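Local atomic coordinates of geranylgeranyl pyrophosphate synthase (PDB entry 3LMD), a protein that probably builds isoprenyl diphosphates by magnesium-dependent chain elongation. Residues K99-Y113 against G143-L157. Numbering follows the deposited sequence.
Sequences KAAVVVEITHLATLY and GDILLAHASGLMSQL
With its CG1 anti to the backbone N (chi1 166°), Val103 spreads two methyls over the facing helix: CG1 meets Met154 CG at 3.8 Å, while CG2 lies 3.6 Å from Leu153 CB. Ile106 likewise sets CG2 anti to its own N, and this methyl drops against the backbone, 3.2 Å from Leu146 O, beside Ala150 CB. Both side chains act as knobs, in knobs-into-holes packing, in an antiparallel helix pair (164°, axes 8.4 Å apart) of the all-helical polyprenyl synthase fold. Leu146 and Leu153 return the packing. Leu153 fits among Lys99, Val102, Val103 and Ile106; the Leu153 and Val102 side chains cross at about a right angle, CD1 on CG1. Leu146 enters between Ile106, Leu109, Ala110 and Tyr113, with CD2 3.6 Å from Leu109 CB. The backbones come nearest, by CA spacing, at Ala110 and Gly143 (4.1 Å). Here Gly143 N lies at the edge of the Tyr113 ring, and Leu109 O lies over one face, offset toward the rim. The Tyr113 side chain is about 7 Å from that of Asp115, seen to bind calcium in a structure of this protein, though no ion is bound to this chain here. Helix 159-181 covers one flank through Phe165 and Phe169; the second subunit packs on Ile145 and Ala148. At the far end, Lys99 crosses Gln156 and NZ donates to OE1 (2.9 Å) from above the carbonyl plane, 58° out of it.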
ATOM      1  N   LYS A  99     -14.047  11.638   9.734  1.00 24.08           N
ATOM      2  CA  LYS A  99     -13.619  10.678   8.717  1.00 26.69           C
ATOM      3  C   LYS A  99     -12.164  10.937   8.232  1.00 24.97           C
ATOM      4  O   LYS A  99     -11.389   9.993   8.014  1.00 25.53           O
ATOM      5  CB  LYS A  99     -14.600  10.748   7.534  1.00 29.81           C
ATOM      6  CG  LYS A  99     -14.476   9.655   6.516  1.00 36.60           C
ATOM      7  CD  LYS A  99     -15.675   9.667   5.513  1.00 41.50           C
ATOM      8  CE  LYS A  99     -17.038   9.541   6.209  1.00 36.57           C
ATOM      9  NZ  LYS A  99     -18.147   9.192   5.261  1.00 30.86           N
ATOM     10  N   ALA A 100     -11.819  12.200   8.006  1.00 25.31           N
ATOM     11  CA  ALA A 100     -10.419  12.551   7.698  1.00 25.78           C
ATOM     12  C   ALA A 100      -9.443  12.118   8.799  1.00 26.05           C
ATOM     13  O   ALA A 100      -8.357  11.627   8.500  1.00 25.89           O
ATOM     14  CB  ALA A 100     -10.280  14.052   7.388  1.00 25.55           C
ATOM     15  N   ALA A 101      -9.816  12.273  10.067  1.00 21.99           N
ATOM     16  CA  ALA A 101      -8.946  11.900  11.182  1.00 23.60           C
ATOM     17  C   ALA A 101      -8.714  10.402  11.177  1.00 24.94           C
ATOM     18  O   ALA A 101      -7.601   9.927  11.486  1.00 25.50           O
ATOM     19  CB  ALA A 101      -9.553  12.343  12.542  1.00 24.47           C
ATOM     20  N   VAL A 102      -9.745   9.666  10.782  1.00 21.86           N
ATOM     21  CA  VAL A 102      -9.646   8.222  10.707  1.00 23.51           C
ATOM     22  C   VAL A 102      -8.695   7.852   9.568  1.00 19.24           C
ATOM     23  O   VAL A 102      -7.881   6.945   9.702  1.00 23.59           O
ATOM     24  CB  VAL A 102     -11.032   7.547  10.538  1.00 25.77           C
ATOM     25  CG1 VAL A 102     -10.885   6.045  10.130  1.00 24.53           C
ATOM     26  CG2 VAL A 102     -11.878   7.713  11.840  1.00 23.00           C
ATOM     27  N   VAL A 103      -8.808   8.564   8.451  1.00 22.47           N
ATOM     28  CA  VAL A 103      -7.909   8.298   7.328  1.00 21.74           C
ATOM     29  C   VAL A 103      -6.458   8.517   7.762  1.00 26.53           C
ATOM     30  O   VAL A 103      -5.580   7.701   7.452  1.00 24.10           O
ATOM     31  CB  VAL A 103      -8.257   9.190   6.120  1.00 21.23           C
ATOM     32  CG1 VAL A 103      -7.110   9.173   5.049  1.00 25.21           C
ATOM     33  CG2 VAL A 103      -9.582   8.701   5.473  1.00 24.70           C
ATOM     34  N   VAL A 104      -6.200   9.613   8.472  1.00 23.35           N
ATOM     35  CA  VAL A 104      -4.835   9.868   8.959  1.00 27.11           C
ATOM     36  C   VAL A 104      -4.368   8.731   9.854  1.00 23.37           C
ATOM     37  O   VAL A 104      -3.240   8.223   9.709  1.00 23.95           O
ATOM     38  CB  VAL A 104      -4.726  11.220   9.690  1.00 25.95           C
ATOM     39  CG1 VAL A 104      -3.339  11.380  10.376  1.00 24.83           C
ATOM     40  CG2 VAL A 104      -4.977  12.352   8.677  1.00 25.31           C
ATOM     41  N   GLU A 105      -5.207   8.329  10.794  1.00 22.32           N
ATOM     42  CA  GLU A 105      -4.785   7.267  11.712  1.00 25.02           C
ATOM     43  C   GLU A 105      -4.576   5.911  11.041  1.00 26.62           C
ATOM     44  O   GLU A 105      -3.660   5.171  11.417  1.00 27.82           O
ATOM     45  CB  GLU A 105      -5.739   7.135  12.904  1.00 26.68           C
ATOM     46  CG  GLU A 105      -5.270   6.091  13.897  1.00 28.12           C
ATOM     47  CD  GLU A 105      -4.056   6.525  14.733  1.00 31.65           C
ATOM     48  OE1 GLU A 105      -3.496   7.609  14.509  1.00 30.44           O
ATOM     49  OE2 GLU A 105      -3.668   5.777  15.660  1.00 31.03           O
ATOM     50  N   ILE A 106      -5.416   5.584  10.055  1.00 22.03           N
ATOM     51  CA  ILE A 106      -5.266   4.314   9.326  1.00 24.13           C
ATOM     52  C   ILE A 106      -3.962   4.318   8.564  1.00 24.93           C
ATOM     53  O   ILE A 106      -3.268   3.302   8.456  1.00 23.65           O
ATOM     54  CB  ILE A 106      -6.429   4.117   8.316  1.00 22.98           C
ATOM     55  CG1 ILE A 106      -7.727   3.724   9.075  1.00 26.34           C
ATOM     56  CG2 ILE A 106      -6.042   3.022   7.307  1.00 23.34           C
ATOM     57  CD1 ILE A 106      -9.010   3.736   8.142  1.00 29.25           C
ATOM     58  N   THR A 107      -3.630   5.472   8.007  1.00 23.65           N
ATOM     59  CA  THR A 107      -2.365   5.595   7.263  1.00 24.49           C
ATOM     60  C   THR A 107      -1.172   5.422   8.174  1.00 26.91           C
ATOM     61  O   THR A 107      -0.202   4.719   7.825  1.00 25.58           O
ATOM     62  CB  THR A 107      -2.297   6.949   6.549  1.00 26.56           C
ATOM     63  OG1 THR A 107      -3.371   7.006   5.595  1.00 26.41           O
ATOM     64  CG2 THR A 107      -0.945   7.113   5.803  1.00 28.18           C
ATOM     65  N   HIS A 108      -1.258   6.036   9.354  1.00 22.02           N
ATOM     66  CA  HIS A 108      -0.257   5.829  10.389  1.00 23.24           C
ATOM     67  C   HIS A 108      -0.083   4.355  10.706  1.00 24.71           C
ATOM     68  O   HIS A 108       1.045   3.860  10.751  1.00 26.16           O
ATOM     69  CB  HIS A 108      -0.637   6.627  11.668  1.00 24.92           C
ATOM     70  CG  HIS A 108       0.193   6.291  12.855  1.00 27.79           C
ATOM     71  ND1 HIS A 108       1.574   6.393  12.849  1.00 26.89           N
ATOM     72  CD2 HIS A 108      -0.154   5.855  14.092  1.00 27.98           C
ATOM     73  CE1 HIS A 108       2.038   6.029  14.038  1.00 29.18           C
ATOM     74  NE2 HIS A 108       1.011   5.692  14.804  1.00 33.66           N
ATOM     75  N   LEU A 109      -1.185   3.643  10.966  1.00 23.65           N
ATOM     76  CA  LEU A 109      -1.101   2.223  11.301  1.00 24.83           C
ATOM     77  C   LEU A 109      -0.526   1.384  10.147  1.00 21.97           C
ATOM     78  O   LEU A 109       0.307   0.491  10.377  1.00 25.73           O
ATOM     79  CB  LEU A 109      -2.486   1.675  11.737  1.00 23.68           C
ATOM     80  CG  LEU A 109      -3.018   2.362  13.005  1.00 30.08           C
ATOM     81  CD1 LEU A 109      -4.479   1.922  13.334  1.00 26.71           C
ATOM     82  CD2 LEU A 109      -2.058   2.089  14.201  1.00 31.32           C
ATOM     83  N   ALA A 110      -0.954   1.662   8.922  1.00 22.92           N
ATOM     84  CA  ALA A 110      -0.459   0.902   7.746  1.00 23.35           C
ATOM     85  C   ALA A 110       1.052   0.999   7.660  1.00 28.41           C
ATOM     86  O   ALA A 110       1.751   0.021   7.431  1.00 27.92           O
ATOM     87  CB  ALA A 110      -1.105   1.420   6.446  1.00 22.50           C
ATOM     88  N   THR A 111       1.515   2.221   7.842  1.00 27.77           N
ATOM     89  CA  THR A 111       2.923   2.602   7.890  1.00 36.84           C
ATOM     90  C   THR A 111       3.740   1.825   8.896  1.00 36.40           C
ATOM     91  O   THR A 111       4.825   1.316   8.578  1.00 35.87           O
ATOM     92  CB  THR A 111       2.941   4.102   8.260  1.00 40.50           C
ATOM     93  OG1 THR A 111       3.199   4.850   7.086  1.00 44.54           O
ATOM     94  CG2 THR A 111       3.911   4.420   9.394  1.00 45.93           C
ATOM     95  N   LEU A 112       3.212   1.733  10.114  1.00 29.16           N
ATOM     96  CA  LEU A 112       3.795   0.908  11.147  1.00 37.15           C
ATOM     97  C   LEU A 112       3.894  -0.551  10.768  1.00 38.03           C
ATOM     98  O   LEU A 112       4.902  -1.206  11.030  1.00 38.57           O
ATOM     99  CB  LEU A 112       2.990   1.005  12.448  1.00 35.44           C
ATOM    100  CG  LEU A 112       3.179   2.291  13.253  1.00 48.41           C
ATOM    101  CD1 LEU A 112       2.232   2.288  14.472  1.00 43.15           C
ATOM    102  CD2 LEU A 112       4.640   2.472  13.690  1.00 41.34           C
ATOM    103  N   TYR A 113       2.830  -1.097  10.210  1.00 28.42           N
ATOM    104  CA  TYR A 113       2.860  -2.508   9.855  1.00 33.42           C
ATOM    105  C   TYR A 113       3.948  -2.784   8.830  1.00 34.48           C
ATOM    106  O   TYR A 113       4.665  -3.788   8.938  1.00 35.49           O
ATOM    107  CB  TYR A 113       1.487  -2.975   9.388  1.00 32.36           C
ATOM    108  CG  TYR A 113       0.456  -2.750  10.470  1.00 39.72           C
ATOM    109  CD1 TYR A 113       0.858  -2.369  11.755  1.00 54.73           C
ATOM    110  CD2 TYR A 113      -0.901  -2.905  10.229  1.00 40.61           C
ATOM    111  CE1 TYR A 113      -0.063  -2.147  12.780  1.00 56.19           C
ATOM    112  CE2 TYR A 113      -1.843  -2.694  11.255  1.00 44.90           C
ATOM    113  CZ  TYR A 113      -1.409  -2.319  12.528  1.00 63.77           C
ATOM    114  OH  TYR A 113      -2.309  -2.099  13.556  1.00 69.31           O
ATOM    115  N   GLY A 143      -1.119  -4.101   6.265  1.00 27.67           N
ATOM    116  CA  GLY A 143      -0.846  -2.715   5.886  1.00 25.02           C
ATOM    117  C   GLY A 143      -1.597  -2.392   4.594  1.00 28.59           C
ATOM    118  O   GLY A 143      -2.213  -1.337   4.477  1.00 23.03           O
ATOM    119  N   ASP A 144      -1.588  -3.311   3.634  1.00 25.97           N
ATOM    120  CA  ASP A 144      -2.260  -3.041   2.344  1.00 25.57           C
ATOM    121  C   ASP A 144      -3.788  -2.923   2.466  1.00 22.64           C
ATOM    122  O   ASP A 144      -4.421  -2.070   1.787  1.00 23.97           O
ATOM    123  CB  ASP A 144      -1.923  -4.121   1.310  1.00 23.76           C
ATOM    124  CG  ASP A 144      -0.460  -4.059   0.859  1.00 34.23           C
ATOM    125  OD1 ASP A 144       0.242  -3.089   1.209  1.00 29.58           O
ATOM    126  OD2 ASP A 144      -0.004  -4.982   0.156  1.00 32.20           O
ATOM    127  N   ILE A 145      -4.411  -3.793   3.269  1.00 21.51           N
ATOM    128  CA  ILE A 145      -5.859  -3.727   3.345  1.00 23.23           C
ATOM    129  C   ILE A 145      -6.230  -2.431   4.084  1.00 20.15           C
ATOM    130  O   ILE A 145      -7.262  -1.815   3.772  1.00 24.81           O
ATOM    131  CB  ILE A 145      -6.533  -4.981   4.027  1.00 22.38           C
ATOM    132  CG1 ILE A 145      -8.047  -4.961   3.799  1.00 28.41           C
ATOM    133  CG2 ILE A 145      -6.226  -5.061   5.564  1.00 22.76           C
ATOM    134  CD1 ILE A 145      -8.481  -5.385   2.383  1.00 31.22           C
ATOM    135  N   LEU A 146      -5.389  -1.998   5.018  1.00 20.86           N
ATOM    136  CA  LEU A 146      -5.637  -0.686   5.667  1.00 23.35           C
ATOM    137  C   LEU A 146      -5.641   0.451   4.647  1.00 27.14           C
ATOM    138  O   LEU A 146      -6.518   1.331   4.666  1.00 23.96           O
ATOM    139  CB  LEU A 146      -4.645  -0.419   6.828  1.00 23.86           C
ATOM    140  CG  LEU A 146      -5.202  -0.764   8.222  1.00 26.98           C
ATOM    141  CD1 LEU A 146      -5.582  -2.244   8.386  1.00 30.71           C
ATOM    142  CD2 LEU A 146      -4.169  -0.346   9.240  1.00 23.71           C
ATOM    143  N   LEU A 147      -4.677   0.432   3.737  1.00 24.85           N
ATOM    144  CA  LEU A 147      -4.646   1.435   2.650  1.00 23.21           C
ATOM    145  C   LEU A 147      -5.906   1.340   1.785  1.00 26.32           C
ATOM    146  O   LEU A 147      -6.465   2.361   1.376  1.00 22.37           O
ATOM    147  CB  LEU A 147      -3.349   1.306   1.798  1.00 24.54           C
ATOM    148  CG  LEU A 147      -2.108   1.564   2.699  1.00 34.46           C
ATOM    149  CD1 LEU A 147      -0.788   1.109   2.107  1.00 37.51           C
ATOM    150  CD2 LEU A 147      -1.985   3.048   3.158  1.00 31.62           C
ATOM    151  N   ALA A 148      -6.400   0.134   1.533  1.00 21.40           N
ATOM    152  CA  ALA A 148      -7.661   0.012   0.777  1.00 23.60           C
ATOM    153  C   ALA A 148      -8.840   0.627   1.570  1.00 27.23           C
ATOM    154  O   ALA A 148      -9.682   1.313   0.992  1.00 24.30           O
ATOM    155  CB  ALA A 148      -7.985  -1.459   0.441  1.00 31.34           C
ATOM    156  N   HIS A 149      -8.919   0.340   2.871  1.00 25.62           N
ATOM    157  CA  HIS A 149      -9.936   0.974   3.743  1.00 26.23           C
ATOM    158  C   HIS A 149      -9.832   2.501   3.684  1.00 25.57           C
ATOM    159  O   HIS A 149     -10.847   3.217   3.566  1.00 25.54           O
ATOM    160  CB  HIS A 149      -9.755   0.587   5.229  1.00 23.97           C
ATOM    161  CG  HIS A 149      -9.955  -0.872   5.513  1.00 27.30           C
ATOM    162  ND1 HIS A 149     -10.883  -1.633   4.857  1.00 26.04           N
ATOM    163  CD2 HIS A 149      -9.371  -1.689   6.421  1.00 25.95           C
ATOM    164  CE1 HIS A 149     -10.857  -2.869   5.325  1.00 23.59           C
ATOM    165  NE2 HIS A 149      -9.937  -2.929   6.274  1.00 27.34           N
ATOM    166  N   ALA A 150      -8.615   3.005   3.804  1.00 23.05           N
ATOM    167  CA  ALA A 150      -8.423   4.459   3.787  1.00 28.08           C
ATOM    168  C   ALA A 150      -8.920   5.051   2.461  1.00 27.30           C
ATOM    169  O   ALA A 150      -9.570   6.099   2.425  1.00 26.00           O
ATOM    170  CB  ALA A 150      -6.922   4.846   4.054  1.00 21.92           C
ATOM    171  N   SER A 151      -8.597   4.401   1.359  1.00 24.83           N
ATOM    172  CA  SER A 151      -9.051   4.894   0.052  1.00 24.90           C
ATOM    173  C   SER A 151     -10.571   4.925  -0.054  1.00 25.62           C
ATOM    174  O   SER A 151     -11.135   5.845  -0.671  1.00 25.19           O
ATOM    175  CB  SER A 151      -8.491   4.010  -1.076  1.00 29.32           C
ATOM    176  OG  SER A 151      -7.080   4.035  -1.029  1.00 34.69           O
ATOM    177  N   GLY A 152     -11.241   3.920   0.512  1.00 26.99           N
ATOM    178  CA  GLY A 152     -12.718   3.911   0.544  1.00 25.14           C
ATOM    179  C   GLY A 152     -13.245   5.196   1.183  1.00 24.87           C
ATOM    180  O   GLY A 152     -14.113   5.892   0.605  1.00 24.51           O
ATOM    181  N   LEU A 153     -12.730   5.525   2.371  1.00 24.98           N
ATOM    182  CA  LEU A 153     -13.167   6.763   3.061  1.00 28.26           C
ATOM    183  C   LEU A 153     -12.808   8.031   2.280  1.00 28.64           C
ATOM    184  O   LEU A 153     -13.597   8.986   2.186  1.00 25.34           O
ATOM    185  CB  LEU A 153     -12.563   6.856   4.466  1.00 28.89           C
ATOM    186  CG  LEU A 153     -13.046   5.814   5.481  1.00 30.45           C
ATOM    187  CD1 LEU A 153     -12.290   6.004   6.810  1.00 26.68           C
ATOM    188  CD2 LEU A 153     -14.583   5.944   5.669  1.00 31.98           C
ATOM    189  N   MET A 154     -11.608   8.062   1.727  1.00 23.90           N
ATOM    190  CA  MET A 154     -11.174   9.228   0.914  1.00 23.39           C
ATOM    191  C   MET A 154     -12.055   9.451  -0.292  1.00 24.41           C
ATOM    192  O   MET A 154     -12.225  10.590  -0.718  1.00 27.82           O
ATOM    193  CB  MET A 154      -9.697   9.050   0.428  1.00 24.34           C
ATOM    194  CG  MET A 154      -8.732   9.179   1.597  1.00 28.22           C
ATOM    195  SD  MET A 154      -6.984   9.359   1.021  1.00 24.02           S
ATOM    196  CE  MET A 154      -7.090   8.439  -0.385  1.00 23.41           C
ATOM    197  N   SER A 155     -12.593   8.375  -0.872  1.00 25.91           N
ATOM    198  CA  SER A 155     -13.531   8.521  -1.998  1.00 25.81           C
ATOM    199  C   SER A 155     -14.765   9.335  -1.612  1.00 30.77           C
ATOM    200  O   SER A 155     -15.430   9.914  -2.471  1.00 27.48           O
ATOM    201  CB  SER A 155     -13.968   7.161  -2.577  1.00 26.38           C
ATOM    202  OG  SER A 155     -14.973   6.492  -1.774  1.00 25.78           O
ATOM    203  N   GLN A 156     -15.059   9.388  -0.317  1.00 26.04           N
ATOM    204  CA  GLN A 156     -16.203  10.157   0.153  1.00 29.97           C
ATOM    205  C   GLN A 156     -15.775  11.557   0.589  1.00 33.20           C
ATOM    206  O   GLN A 156     -16.623  12.442   0.772  1.00 34.92           O
ATOM    207  CB  GLN A 156     -16.907   9.432   1.313  1.00 27.41           C
ATOM    208  CG  GLN A 156     -17.456   8.048   0.909  1.00 26.93           C
ATOM    209  CD  GLN A 156     -18.244   7.412   2.039  1.00 30.30           C
ATOM    210  OE1 GLN A 156     -17.732   7.268   3.152  1.00 28.83           O
ATOM    211  NE2 GLN A 156     -19.498   7.056   1.768  1.00 28.00           N
ATOM    212  N   LEU A 157     -14.472  11.771   0.732  1.00 27.96           N
ATOM    213  CA  LEU A 157     -13.955  13.059   1.223  1.00 24.11           C
ATOM    214  C   LEU A 157     -13.637  14.008   0.074  1.00 29.88           C
ATOM    215  O   LEU A 157     -13.592  15.205   0.274  1.00 31.21           O
ATOM    216  CB  LEU A 157     -12.727  12.880   2.137  1.00 25.55           C
ATOM    217  CG  LEU A 157     -13.084  12.184   3.474  1.00 26.29           C
ATOM    218  CD1 LEU A 157     -11.815  11.831   4.251  1.00 25.55           C
ATOM    219  CD2 LEU A 157     -13.943  13.148   4.301  1.00 26.66           C
TER